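Local coordinates for LbaCas13a H328A (C2c2) (Lachnospiraceae bacterium NK4A179, PDB 5WLH), which binds a CRISPR guide RNA and, as a Cas13a (C2c2) nuclease of the RNA-targeting, A-cleaving kind, probably cuts RNA under its direction, at residues 340-345 / 369-374; 563-568 / 982-987; 1152-1157 / 1217-1222; 1269-1274 / 1306-1311. All blocks are in the same frame, centred on the assembly; numbering follows the deposited sequence.

Contact 1 (340-345 / 369-374). With nucleotides of chain B.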
# COMPACT_ATOMS: atom_id res chain seq x y z
N GLU A 340 9.42 28.13 -24.38
CA GLU A 340 9.88 28.06 -23.00
C GLU A 340 8.89 28.80 -22.12
O GLU A 340 8.49 29.93 -22.43
CB GLU A 340 11.28 28.66 -22.86
CG GLU A 340 12.28 28.07 -23.83
CD GLU A 340 13.71 28.37 -23.45
OE1 GLU A 340 13.93 29.30 -22.65
OE2 GLU A 340 14.62 27.67 -23.96
N PHE A 341 8.47 28.16 -21.02
CA PHE A 341 7.56 28.82 -20.09
C PHE A 341 8.28 29.90 -19.28
O PHE A 341 7.74 31.00 -19.08
CB PHE A 341 6.93 27.78 -19.15
CG PHE A 341 5.83 28.33 -18.27
CD1 PHE A 341 4.61 28.69 -18.80
CD2 PHE A 341 6.02 28.43 -16.89
CE1 PHE A 341 3.60 29.16 -17.99
CE2 PHE A 341 5.00 28.90 -16.07
CZ PHE A 341 3.79 29.26 -16.63
N ILE A 342 9.48 29.59 -18.80
CA ILE A 342 10.37 30.52 -18.12
C ILE A 342 11.76 30.35 -18.71
O ILE A 342 12.10 29.33 -19.30
CB ILE A 342 10.44 30.29 -16.59
CG1 ILE A 342 10.80 28.83 -16.29
CG2 ILE A 342 9.13 30.67 -15.92
CD1 ILE A 342 11.16 28.62 -14.83
N LYS A 343 12.57 31.39 -18.54
CA LYS A 343 13.98 31.31 -18.89
C LYS A 343 14.75 30.74 -17.70
O LYS A 343 14.73 31.31 -16.60
CB LYS A 343 14.51 32.68 -19.32
CG LYS A 343 14.45 33.79 -18.26
CD LYS A 343 15.77 33.90 -17.49
CE LYS A 343 15.55 34.49 -16.11
NZ LYS A 343 16.62 34.04 -15.18
N LEU A 344 15.37 29.60 -17.89
CA LEU A 344 16.11 29.06 -16.76
C LEU A 344 17.44 29.80 -16.59
O LEU A 344 18.11 30.10 -17.58
CB LEU A 344 16.37 27.57 -16.97
CG LEU A 344 15.11 26.71 -16.92
CD1 LEU A 344 15.47 25.27 -17.18
CD2 LEU A 344 14.43 26.87 -15.58
N PRO A 345 17.83 30.12 -15.36
CA PRO A 345 19.20 30.62 -15.13
C PRO A 345 20.23 29.57 -15.53
O PRO A 345 19.94 28.38 -15.59
CB PRO A 345 19.23 30.89 -13.62
CG PRO A 345 17.79 30.85 -13.17
CD PRO A 345 17.08 29.95 -14.11
N GLU A 369 10.45 30.75 -7.96
CA GLU A 369 9.83 32.07 -8.01
C GLU A 369 9.57 32.50 -9.45
O GLU A 369 8.57 33.17 -9.72
CB GLU A 369 10.69 33.11 -7.27
CG GLU A 369 9.90 34.34 -6.81
CD GLU A 369 8.54 34.00 -6.18
OE1 GLU A 369 7.52 34.61 -6.58
OE2 GLU A 369 8.48 33.13 -5.27
N LEU A 370 10.42 32.08 -10.39
CA LEU A 370 10.17 32.34 -11.81
C LEU A 370 8.90 31.66 -12.28
O LEU A 370 8.07 32.27 -12.98
CB LEU A 370 11.35 31.86 -12.65
CG LEU A 370 12.61 32.73 -12.59
CD1 LEU A 370 13.75 32.03 -13.28
CD2 LEU A 370 12.32 34.07 -13.27
N TYR A 371 8.74 30.38 -11.96
CA TYR A 371 7.50 29.68 -12.30
C TYR A 371 6.30 30.41 -11.73
O TYR A 371 5.29 30.61 -12.41
CB TYR A 371 7.52 28.27 -11.73
CG TYR A 371 8.14 27.20 -12.57
CD1 TYR A 371 7.48 26.68 -13.68
CD2 TYR A 371 9.36 26.64 -12.20
CE1 TYR A 371 8.03 25.65 -14.42
CE2 TYR A 371 9.92 25.62 -12.93
CZ TYR A 371 9.25 25.12 -14.02
OH TYR A 371 9.82 24.11 -14.76
N ARG A 372 6.38 30.78 -10.44
CA ARG A 372 5.23 31.39 -9.78
C ARG A 372 4.87 32.72 -10.43
O ARG A 372 3.69 32.98 -10.71
CB ARG A 372 5.51 31.61 -8.29
CG ARG A 372 4.34 32.29 -7.54
CD ARG A 372 4.67 32.45 -6.07
NE ARG A 372 3.64 33.18 -5.35
CZ ARG A 372 3.58 34.50 -5.24
NH1 ARG A 372 4.51 35.27 -5.81
NH2 ARG A 372 2.59 35.06 -4.55
N ASN A 373 5.87 33.56 -10.68
CA ASN A 373 5.61 34.83 -11.36
C ASN A 373 4.92 34.61 -12.69
O ASN A 373 3.95 35.31 -13.02
CB ASN A 373 6.92 35.59 -11.55
CG ASN A 373 7.49 36.07 -10.25
OD1 ASN A 373 6.76 36.21 -9.26
ND2 ASN A 373 8.79 36.33 -10.22
N GLN A 374 5.43 33.67 -13.50
CA GLN A 374 4.81 33.40 -14.79
C GLN A 374 3.41 32.81 -14.61
O GLN A 374 2.47 33.18 -15.32
CB GLN A 374 5.70 32.47 -15.62
CG GLN A 374 5.19 32.23 -17.03
CD GLN A 374 5.06 33.51 -17.82
OE1 GLN A 374 6.05 34.20 -18.07
NE2 GLN A 374 3.82 33.86 -18.19
P G B 19 -0.26 37.66 -1.05
OP1 G B 19 -0.38 38.53 0.13
OP2 G B 19 1.06 37.22 -1.55
O5' G B 19 -1.07 36.35 -0.65
C5' G B 19 -2.37 36.43 -0.11
C4' G B 19 -3.00 35.06 -0.11
O4' G B 19 -2.96 34.54 -1.46
C3' G B 19 -2.27 34.01 0.72
O3' G B 19 -2.71 34.02 2.07
C2' G B 19 -2.62 32.71 0.01
O2' G B 19 -3.93 32.33 0.39
C1' G B 19 -2.67 33.17 -1.44
N9 G B 19 -1.41 32.96 -2.17
C8 G B 19 -0.50 33.91 -2.59
N7 G B 19 0.49 33.41 -3.26
C5 G B 19 0.22 32.04 -3.29
C6 G B 19 0.93 30.96 -3.87
O6 G B 19 1.99 31.00 -4.50
N1 G B 19 0.27 29.73 -3.66
C2 G B 19 -0.91 29.58 -2.98
N2 G B 19 -1.41 28.33 -2.87
N3 G B 19 -1.57 30.58 -2.44
C4 G B 19 -0.96 31.76 -2.63
P A B 20 -1.68 33.80 3.26
OP1 A B 20 -2.47 33.61 4.50
OP2 A B 20 -0.62 34.83 3.11
O5' A B 20 -1.00 32.40 2.95
C5' A B 20 -1.73 31.20 3.08
C4' A B 20 -0.96 30.05 2.49
O4' A B 20 -0.81 30.23 1.06
C3' A B 20 0.46 29.90 2.97
O3' A B 20 0.55 29.32 4.26
C2' A B 20 1.08 29.06 1.87
O2' A B 20 0.65 27.71 1.96
C1' A B 20 0.42 29.69 0.64
N9 A B 20 1.24 30.80 0.11
C8 A B 20 1.11 32.15 0.35
N7 A B 20 2.02 32.87 -0.26
C5 A B 20 2.79 31.94 -0.94
C6 A B 20 3.92 32.06 -1.77
N6 A B 20 4.50 33.21 -2.09
N1 A B 20 4.45 30.93 -2.27
C2 A B 20 3.88 29.76 -1.97
N3 A B 20 2.83 29.52 -1.19
C4 A B 20 2.33 30.66 -0.71

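Contact 2 (563-568 / 982-987)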
# COMPACT_ATOMS: atom_id res chain seq x y z
N ILE A 563 -2.81 -33.35 -7.39
CA ILE A 563 -3.61 -32.44 -6.56
C ILE A 563 -3.25 -32.60 -5.09
O ILE A 563 -3.10 -31.61 -4.36
CB ILE A 563 -5.11 -32.70 -6.78
CG1 ILE A 563 -5.54 -32.33 -8.21
CG2 ILE A 563 -5.93 -31.96 -5.75
CD1 ILE A 563 -6.92 -32.88 -8.56
N LEU A 564 -3.09 -33.84 -4.64
CA LEU A 564 -2.88 -34.06 -3.22
C LEU A 564 -1.49 -33.63 -2.75
O LEU A 564 -1.26 -33.59 -1.53
CB LEU A 564 -3.15 -35.53 -2.88
CG LEU A 564 -4.62 -35.97 -3.00
CD1 LEU A 564 -4.80 -37.48 -2.73
CD2 LEU A 564 -5.47 -35.16 -2.04
N GLN A 565 -0.57 -33.30 -3.66
CA GLN A 565 0.68 -32.66 -3.23
C GLN A 565 0.39 -31.39 -2.45
O GLN A 565 1.12 -31.04 -1.52
CB GLN A 565 1.56 -32.34 -4.44
CG GLN A 565 2.17 -33.53 -5.14
CD GLN A 565 2.92 -33.15 -6.40
OE1 GLN A 565 3.51 -32.08 -6.49
NE2 GLN A 565 2.92 -34.05 -7.38
N TYR A 566 -0.66 -30.67 -2.84
CA TYR A 566 -1.07 -29.43 -2.18
C TYR A 566 -1.87 -29.67 -0.92
O TYR A 566 -2.12 -28.72 -0.16
CB TYR A 566 -1.86 -28.58 -3.16
CG TYR A 566 -0.98 -28.15 -4.29
CD1 TYR A 566 -0.19 -27.02 -4.16
CD2 TYR A 566 -0.88 -28.90 -5.46
CE1 TYR A 566 0.66 -26.63 -5.16
CE2 TYR A 566 -0.04 -28.50 -6.47
CZ TYR A 566 0.74 -27.37 -6.32
OH TYR A 566 1.59 -26.96 -7.31
N PHE A 567 -2.27 -30.91 -0.67
CA PHE A 567 -2.87 -31.33 0.58
C PHE A 567 -1.91 -32.21 1.38
O PHE A 567 -2.33 -33.13 2.08
CB PHE A 567 -4.20 -32.04 0.33
CG PHE A 567 -5.28 -31.14 -0.26
CD1 PHE A 567 -6.12 -30.42 0.57
CD2 PHE A 567 -5.43 -31.02 -1.63
CE1 PHE A 567 -7.11 -29.59 0.04
CE2 PHE A 567 -6.41 -30.19 -2.17
CZ PHE A 567 -7.25 -29.48 -1.33
N GLY A 568 -0.62 -31.95 1.23
CA GLY A 568 0.41 -32.55 2.05
C GLY A 568 0.96 -33.86 1.54
O GLY A 568 1.80 -34.46 2.23
N SER A 982 7.99 -39.90 -2.89
CA SER A 982 6.99 -40.37 -3.84
C SER A 982 5.70 -39.57 -3.79
O SER A 982 4.86 -39.72 -4.68
CB SER A 982 6.68 -41.85 -3.60
OG SER A 982 6.29 -42.07 -2.25
N ASP A 983 5.51 -38.76 -2.75
CA ASP A 983 4.38 -37.84 -2.76
C ASP A 983 4.56 -36.73 -3.79
O ASP A 983 3.56 -36.13 -4.21
CB ASP A 983 4.16 -37.25 -1.37
CG ASP A 983 3.33 -38.15 -0.48
OD1 ASP A 983 2.69 -39.08 -1.02
OD2 ASP A 983 3.30 -37.93 0.75
N TYR A 984 5.79 -36.46 -4.19
CA TYR A 984 6.09 -35.35 -5.08
C TYR A 984 6.71 -35.76 -6.40
O TYR A 984 6.60 -35.02 -7.38
CB TYR A 984 7.01 -34.34 -4.38
CG TYR A 984 6.41 -33.85 -3.08
CD1 TYR A 984 5.33 -32.98 -3.07
CD2 TYR A 984 6.92 -34.28 -1.86
CE1 TYR A 984 4.77 -32.54 -1.88
CE2 TYR A 984 6.37 -33.86 -0.67
CZ TYR A 984 5.30 -32.98 -0.68
OH TYR A 984 4.76 -32.57 0.50
N PHE A 985 7.35 -36.93 -6.46
CA PHE A 985 7.99 -37.39 -7.68
C PHE A 985 7.76 -38.89 -7.82
O PHE A 985 7.56 -39.60 -6.84
CB PHE A 985 9.49 -37.05 -7.69
CG PHE A 985 9.79 -35.57 -7.56
CD1 PHE A 985 9.92 -34.98 -6.31
CD2 PHE A 985 9.96 -34.78 -8.68
CE1 PHE A 985 10.20 -33.62 -6.19
CE2 PHE A 985 10.24 -33.43 -8.57
CZ PHE A 985 10.36 -32.85 -7.33
N LYS A 986 7.78 -39.36 -9.08
CA LYS A 986 7.54 -40.77 -9.34
C LYS A 986 8.57 -41.65 -8.64
O LYS A 986 8.22 -42.67 -8.03
CB LYS A 986 7.53 -41.03 -10.85
CG LYS A 986 7.32 -42.49 -11.25
CD LYS A 986 6.20 -43.17 -10.45
CE LYS A 986 6.07 -44.64 -10.87
NZ LYS A 986 4.75 -45.26 -10.58
N ASP A 987 9.85 -41.28 -8.71
CA ASP A 987 10.90 -42.08 -8.09
C ASP A 987 12.09 -41.17 -7.80
O ASP A 987 12.10 -39.99 -8.16
CB ASP A 987 11.29 -43.27 -8.97
CG ASP A 987 11.49 -42.88 -10.42
OD1 ASP A 987 12.14 -41.85 -10.69
OD2 ASP A 987 10.99 -43.61 -11.31
O HOH W 1 2.89 -30.73 0.39

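Contact 3 (1152-1157 / 1217-1222)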
# COMPACT_ATOMS: atom_id res chain seq x y z
N GLN A 1152 -32.93 6.02 -23.29
CA GLN A 1152 -33.86 5.01 -23.79
C GLN A 1152 -34.50 4.23 -22.63
O GLN A 1152 -34.02 4.23 -21.50
CB GLN A 1152 -33.16 4.04 -24.74
CG GLN A 1152 -32.97 4.61 -26.14
CD GLN A 1152 -33.92 5.77 -26.43
OE1 GLN A 1152 -35.10 5.56 -26.73
NE2 GLN A 1152 -33.41 6.99 -26.32
N ALA A 1153 -35.61 3.56 -22.95
CA ALA A 1153 -36.42 2.92 -21.92
C ALA A 1153 -35.61 1.94 -21.09
O ALA A 1153 -35.67 1.96 -19.86
CB ALA A 1153 -37.61 2.20 -22.55
N THR A 1154 -34.87 1.04 -21.75
CA THR A 1154 -34.20 -0.04 -21.02
C THR A 1154 -32.92 0.41 -20.33
O THR A 1154 -32.35 -0.36 -19.55
CB THR A 1154 -33.87 -1.20 -21.96
OG1 THR A 1154 -33.07 -0.72 -23.05
CG2 THR A 1154 -35.16 -1.85 -22.48
N TYR A 1155 -32.46 1.63 -20.60
CA TYR A 1155 -31.40 2.22 -19.80
C TYR A 1155 -31.87 2.46 -18.37
O TYR A 1155 -31.11 2.27 -17.41
CB TYR A 1155 -30.95 3.52 -20.45
CG TYR A 1155 -29.79 4.24 -19.81
CD1 TYR A 1155 -28.48 3.91 -20.15
CD2 TYR A 1155 -30.00 5.28 -18.93
CE1 TYR A 1155 -27.40 4.59 -19.60
CE2 TYR A 1155 -28.93 5.97 -18.37
CZ TYR A 1155 -27.64 5.62 -18.72
OH TYR A 1155 -26.58 6.30 -18.17
N VAL A 1156 -33.13 2.89 -18.21
CA VAL A 1156 -33.68 3.23 -16.90
C VAL A 1156 -34.35 2.03 -16.26
O VAL A 1156 -34.25 1.82 -15.05
CB VAL A 1156 -34.66 4.41 -17.04
CG1 VAL A 1156 -35.19 4.86 -15.68
CG2 VAL A 1156 -34.00 5.57 -17.77
N THR A 1157 -35.04 1.21 -17.06
CA THR A 1157 -35.91 0.18 -16.52
C THR A 1157 -35.81 -1.07 -17.37
O THR A 1157 -36.01 -1.01 -18.59
CB THR A 1157 -37.36 0.68 -16.48
OG1 THR A 1157 -37.46 1.79 -15.57
CG2 THR A 1157 -38.30 -0.43 -16.04
N LYS A 1217 -27.09 -2.88 -26.52
CA LYS A 1217 -26.93 -2.86 -27.97
C LYS A 1217 -28.08 -2.16 -28.67
O LYS A 1217 -27.91 -1.67 -29.80
CB LYS A 1217 -26.80 -4.28 -28.48
CG LYS A 1217 -26.05 -4.41 -29.75
CD LYS A 1217 -25.12 -5.57 -29.66
CE LYS A 1217 -25.05 -6.25 -30.98
NZ LYS A 1217 -24.72 -5.21 -32.00
N SER A 1218 -29.25 -2.12 -28.04
CA SER A 1218 -30.39 -1.43 -28.60
C SER A 1218 -30.21 0.09 -28.62
O SER A 1218 -30.86 0.76 -29.43
CB SER A 1218 -31.61 -1.81 -27.78
OG SER A 1218 -31.24 -1.99 -26.42
N PHE A 1219 -29.33 0.63 -27.77
CA PHE A 1219 -29.28 2.06 -27.53
C PHE A 1219 -28.92 2.81 -28.81
O PHE A 1219 -27.99 2.44 -29.53
CB PHE A 1219 -28.26 2.39 -26.42
CG PHE A 1219 -28.64 1.87 -25.04
CD1 PHE A 1219 -29.95 1.52 -24.72
CD2 PHE A 1219 -27.68 1.75 -24.04
CE1 PHE A 1219 -30.28 1.06 -23.45
CE2 PHE A 1219 -28.00 1.28 -22.77
CZ PHE A 1219 -29.30 0.93 -22.48
N GLU A 1220 -29.70 3.85 -29.11
CA GLU A 1220 -29.51 4.61 -30.34
C GLU A 1220 -28.53 5.76 -30.18
O GLU A 1220 -27.85 6.12 -31.15
CB GLU A 1220 -30.85 5.16 -30.82
CG GLU A 1220 -31.83 4.11 -31.32
CD GLU A 1220 -32.30 4.42 -32.72
OE1 GLU A 1220 -31.53 5.07 -33.45
OE2 GLU A 1220 -33.43 4.04 -33.08
N ASN A 1221 -28.44 6.36 -28.99
CA ASN A 1221 -27.62 7.54 -28.77
C ASN A 1221 -26.13 7.23 -28.62
O ASN A 1221 -25.34 8.17 -28.45
CB ASN A 1221 -28.12 8.31 -27.54
CG ASN A 1221 -28.56 7.38 -26.42
OD1 ASN A 1221 -28.19 6.21 -26.38
ND2 ASN A 1221 -29.36 7.92 -25.49
N THR A 1222 -25.74 5.96 -28.68
CA THR A 1222 -24.33 5.60 -28.63
C THR A 1222 -24.10 4.37 -29.49
O THR A 1222 -25.05 3.68 -29.88
CB THR A 1222 -23.84 5.34 -27.19
OG1 THR A 1222 -22.47 4.94 -27.22
CG2 THR A 1222 -24.68 4.25 -26.53

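Contact 4 (1269-1274 / 1306-1311). With nucleotides of chain B.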
# COMPACT_ATOMS: atom_id res chain seq x y z
N VAL A 1269 2.53 -0.35 -16.49
CA VAL A 1269 1.56 0.09 -15.49
C VAL A 1269 1.72 1.59 -15.25
O VAL A 1269 0.76 2.36 -15.33
CB VAL A 1269 1.72 -0.73 -14.19
CG1 VAL A 1269 0.92 -0.08 -13.04
CG2 VAL A 1269 1.28 -2.17 -14.41
N PHE A 1270 2.94 2.02 -14.97
CA PHE A 1270 3.21 3.44 -14.78
C PHE A 1270 2.76 4.26 -15.99
O PHE A 1270 2.20 5.34 -15.84
CB PHE A 1270 4.71 3.66 -14.54
CG PHE A 1270 5.10 5.09 -14.32
CD1 PHE A 1270 4.62 5.78 -13.21
CD2 PHE A 1270 5.99 5.72 -15.19
CE1 PHE A 1270 4.97 7.10 -12.99
CE2 PHE A 1270 6.35 7.04 -14.98
CZ PHE A 1270 5.87 7.73 -13.87
N ASP A 1271 3.02 3.75 -17.19
CA ASP A 1271 2.75 4.54 -18.38
C ASP A 1271 1.25 4.71 -18.61
O ASP A 1271 0.80 5.81 -18.94
CB ASP A 1271 3.38 3.88 -19.61
CG ASP A 1271 3.11 4.68 -20.87
OD1 ASP A 1271 3.90 5.61 -21.17
OD2 ASP A 1271 2.09 4.40 -21.53
N ARG A 1272 0.46 3.64 -18.43
CA ARG A 1272 -0.93 3.75 -18.86
C ARG A 1272 -1.96 2.92 -18.09
O ARG A 1272 -3.12 2.92 -18.51
CB ARG A 1272 -1.06 3.39 -20.35
CG ARG A 1272 -0.58 1.99 -20.73
CD ARG A 1272 -0.87 1.78 -22.22
NE ARG A 1272 -0.29 0.56 -22.77
CZ ARG A 1272 -0.34 0.27 -24.07
NH1 ARG A 1272 -0.94 1.12 -24.91
NH2 ARG A 1272 0.19 -0.86 -24.53
N PHE A 1273 -1.61 2.23 -17.00
CA PHE A 1273 -2.66 1.50 -16.31
C PHE A 1273 -3.47 2.41 -15.40
O PHE A 1273 -4.66 2.17 -15.17
CB PHE A 1273 -2.04 0.34 -15.52
CG PHE A 1273 -3.00 -0.75 -15.16
CD1 PHE A 1273 -3.56 -1.57 -16.14
CD2 PHE A 1273 -3.33 -0.98 -13.82
CE1 PHE A 1273 -4.43 -2.58 -15.79
CE2 PHE A 1273 -4.21 -2.00 -13.48
CZ PHE A 1273 -4.75 -2.81 -14.46
N PHE A 1274 -2.85 3.47 -14.88
CA PHE A 1274 -3.49 4.37 -13.93
C PHE A 1274 -3.70 5.75 -14.54
O PHE A 1274 -3.51 6.78 -13.90
CB PHE A 1274 -2.67 4.44 -12.65
CG PHE A 1274 -2.85 3.23 -11.80
CD1 PHE A 1274 -4.10 2.93 -11.27
CD2 PHE A 1274 -1.79 2.37 -11.56
CE1 PHE A 1274 -4.29 1.79 -10.48
CE2 PHE A 1274 -1.97 1.23 -10.76
CZ PHE A 1274 -3.21 0.94 -10.23
N GLY A 1306 10.70 3.62 -23.85
CA GLY A 1306 10.53 2.33 -24.47
C GLY A 1306 9.46 2.43 -25.54
O GLY A 1306 9.22 3.48 -26.11
N LYS A 1307 8.80 1.30 -25.78
CA LYS A 1307 7.82 1.18 -26.84
C LYS A 1307 6.56 0.55 -26.27
O LYS A 1307 6.61 -0.25 -25.34
CB LYS A 1307 8.32 0.30 -28.01
CG LYS A 1307 9.62 0.78 -28.65
CD LYS A 1307 9.40 2.08 -29.40
CE LYS A 1307 10.69 2.62 -29.98
NZ LYS A 1307 10.55 4.07 -30.29
N LYS A 1308 5.43 0.90 -26.88
CA LYS A 1308 4.17 0.24 -26.55
C LYS A 1308 3.32 0.20 -27.80
O LYS A 1308 3.44 1.06 -28.67
CB LYS A 1308 3.43 0.97 -25.42
CG LYS A 1308 3.01 2.37 -25.78
CD LYS A 1308 2.11 2.97 -24.68
CE LYS A 1308 1.89 4.45 -24.90
NZ LYS A 1308 0.89 5.06 -23.96
N MET A 1309 2.45 -0.80 -27.87
CA MET A 1309 1.49 -0.88 -28.95
C MET A 1309 0.20 -0.15 -28.59
O MET A 1309 -0.19 -0.08 -27.42
CB MET A 1309 1.19 -2.33 -29.31
CG MET A 1309 2.41 -3.12 -29.72
SD MET A 1309 3.28 -2.31 -31.06
CE MET A 1309 1.99 -2.28 -32.30
N ILE A 1310 -0.43 0.42 -29.61
CA ILE A 1310 -1.77 0.99 -29.53
C ILE A 1310 -2.65 0.11 -30.40
O ILE A 1310 -2.42 0.03 -31.62
CB ILE A 1310 -1.80 2.44 -30.03
CG1 ILE A 1310 -0.71 3.27 -29.36
CG2 ILE A 1310 -3.19 3.04 -29.82
CD1 ILE A 1310 -0.90 3.43 -27.86
N GLY A 1311 -3.63 -0.55 -29.80
CA GLY A 1311 -4.44 -1.51 -30.51
C GLY A 1311 -3.87 -2.92 -30.41
O GLY A 1311 -2.70 -3.12 -30.10
P A B 3 -0.02 12.50 -25.41
OP1 A B 3 0.22 13.20 -24.11
OP2 A B 3 0.18 13.21 -26.70
O5' A B 3 0.89 11.20 -25.52
C5' A B 3 2.10 11.12 -24.82
C4' A B 3 2.23 9.78 -24.16
O4' A B 3 2.98 8.91 -25.05
C3' A B 3 3.04 9.83 -22.88
O3' A B 3 2.22 10.08 -21.75
C2' A B 3 3.76 8.50 -22.86
O2' A B 3 2.87 7.47 -22.46
C1' A B 3 4.04 8.32 -24.35
N9 A B 3 5.26 9.01 -24.80
C8 A B 3 5.34 10.03 -25.73
N7 A B 3 6.57 10.45 -25.96
C5 A B 3 7.34 9.65 -25.12
C6 A B 3 8.72 9.57 -24.89
N6 A B 3 9.60 10.37 -25.51
N1 A B 3 9.19 8.66 -24.01
C2 A B 3 8.30 7.86 -23.39
N3 A B 3 6.97 7.84 -23.53
C4 A B 3 6.55 8.76 -24.41
P A B 4 2.63 11.22 -20.70
OP1 A B 4 1.55 11.26 -19.67
OP2 A B 4 3.03 12.46 -21.43
O5' A B 4 3.95 10.65 -20.02
C5' A B 4 3.92 9.43 -19.31
C4' A B 4 5.32 9.01 -18.96
O4' A B 4 6.07 8.77 -20.17
C3' A B 4 6.14 10.05 -18.22
O3' A B 4 5.86 10.06 -16.84
C2' A B 4 7.57 9.63 -18.55
O2' A B 4 7.94 8.49 -17.80
C1' A B 4 7.40 9.19 -20.00
N9 A B 4 7.65 10.29 -20.95
C8 A B 4 6.75 11.06 -21.65
N7 A B 4 7.33 11.94 -22.44
C5 A B 4 8.68 11.71 -22.27
C6 A B 4 9.85 12.30 -22.80
N6 A B 4 9.85 13.29 -23.70
N1 A B 4 11.04 11.81 -22.40
C2 A B 4 11.08 10.82 -21.50
N3 A B 4 10.05 10.19 -20.92
C4 A B 4 8.89 10.70 -21.35

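Contact 1 (340-345 / 369-374)
Phe-341 and Ile-342 of loop 340-345 meet Tyr-371 and Gln-374 on helix 357-388. CG of Gln-374 lies over one face of the Phe-341 ring, 3.5 Å from the centroid, in a CH-pi contact. CD1 of Ile-342 sits over a face of the Tyr-371 ring, 3.8 Å from the centroid, and these side chains cross at about a right angle. Tyr-371 OH is hydrogen-bonded to Lys-426 O. Arg-372 leaves the helix on the side away from the loop; its chain is extended from CG to NE. Arg-372 NE donates to O6 of G19 of chain B at 2.9 Å, and NH2 donates almost straight to N7 of that base at 3.0 Å. N6 of A20 of chain B lies 3.2 Å above one guanidinium face. NH1 forms a salt bridge with Glu-369 OE1. An alanine in place of Arg-372 would probably leave O6 and N7 of G19 of chain B without these donors, and Glu-369 without its charged mate. Arg-372 reads the guanine Hoogsteen edge, a classic arginine-guanine pairing.

Contact 2 (563-568 / 982-987)
Gln-565 and Tyr-984 carry most of this buried contact through van der Waals packing. Their side chains slide past each other in opposite directions, with the amide and ring planes 78° apart. CG of Gln-565 comes within 3.8 Å of Tyr-984 CD1. The same CG of Gln-565 lies 3.1 Å from the backbone O of Asp-983, a tight fit.

No direct hydrogen bond crosses; one water makes the polar link. It donates to Gln-565 O at 2.6 Å and also hydrogen-bonds Tyr-984 OH at 2.6 Å. The water lies in the plane of the tyrosine ring, at its edge. The polar ends have further partners: Tyr-984 OH is also hydrogen-bonded to Ser-978 N, Gln-565 OE1 to Gln-516 NE2, and Asp-983 OD2 to Ser-978 OG and Ser-571 OG.

Gly-568, at positive phi, lies beside Asp-983 and Tyr-984. It is the C-prime residue of a Schellman motif that ends the helix, so the inter-helix loop of 982-987 packs against a helix C-terminus.

Contact 3 (1152-1157 / 1217-1222)
Phe-1219 meets Tyr-1155 in an offset edge-to-face pair, the tyrosine edge toward the phenylalanine face. The centroids are 5.7 Å apart and the planes stand at 67°. Phe-1219 CE2 lies in the plane of the Tyr-1155 ring, 3.7 Å from CD1. Phe-1219 CZ also reaches Tyr-1155 CB at 3.7 Å. On the rim of the Phe-1219 ring, Thr-1154 OG1 sits near the ring plane, 3.3 Å from CE1. The backbone N of Tyr-1155 approaches CE1 of Phe-1219 at 3.6 Å. CB of Gln-1152 packs more loosely against CD1 of Phe-1219, at 4.1 Å.

The next shell sets these groups in place. At the far end of Tyr-1155, OH is hydrogen-bonded to His-1141 ND1 of helix 1106-1145, and the side chain touches Cys-1144 and Leu-1145. Thr-1154 O takes a hydrogen bond from Tyr-1215 at the end of helix 1205-1216. Phe-1219 itself touches Cys-1225 in the following loop. An alanine in place of Phe-1219 would probably open a gap beside Tyr-1155 and leave its ring without this aromatic partner.

No direct hydrogen bond joins the two segments. Thr-1154 OG1 meets the ring edge without one. The short helix 1153-1156 and the 1217-1222 loop are held by aromatic and van der Waals packing, so their contact depends on ring shape and fit rather than on polar pairing.

Contact 4 (1269-1274 / 1306-1311)
Lys-1308 reaches from a strand to Asp-1271 and Arg-1272 on a helix. The strand, 1297-1310, belongs to a four-stranded antiparallel sheet. Its part 1306-1310 runs at 25° to helix 1269-1273, the axes coming within 11.0 Å. Side chains bridge that gap.

Lys-1308 comes first. Its chain is extended beyond CG and meets Asp-1271 tip to tip. Lys-1308 NZ forms a salt bridge with Asp-1271 OD2 at 2.8 Å, on the syn lone pair of that oxygen. NZ also pairs with Glu-1238 OE1 and makes a weak bond of 3.5 Å to O2' of A3 of chain B. That O2' donates to Asp-1271 OD1 at 2.5 Å, an unusually short distance whose exact length is doubtful. Asp-1271 OD1 also accepts from Ala-1326 N. The carboxylate thus probably links the helix, Lys-1308 and the ribose of A3 of chain B. CD of Lys-1308 lies over one face of the Arg-1272 guanidinium. The like charges stand near each other, and Glu-1238, which also pairs with Arg-1272, probably offsets their repulsion.

At Met-1309 the backbone takes over. Arg-1272 grips Met-1309 O end-on with two nitrogens, NH1 at 2.9 Å and NH2 at 3.0 Å, with the O in the guanidinium plane. Glu-1268 binds NH2 as well, which helps fix the rotation of the group.

Ile-1310 closes the contact, its CD1 3.7 Å from Arg-1272 NH1.

How the contacts relate
Contacts 2 and 4 are buried, while contacts 1 and 3 are partly buried and each includes exposed residues. Contacts 1 and 2 lie on opposite sides of the chain's centre, with their own centres about 68 Å apart. None touches another. Contacts 3 and 4 do share a neighbour, since both pack on helix 1106-1145. The partly buried contacts 1 and 3 rely mainly on apolar and ring packing, and contact 2 adds a bridging water. Contact 4, buried beside the RNA, alone is joined by direct salt bridge and hydrogen bonds. Contacts 1 and 4 meet chain B, one through a base and the other through a ribose. Contacts 2 and 3 stand clear of it.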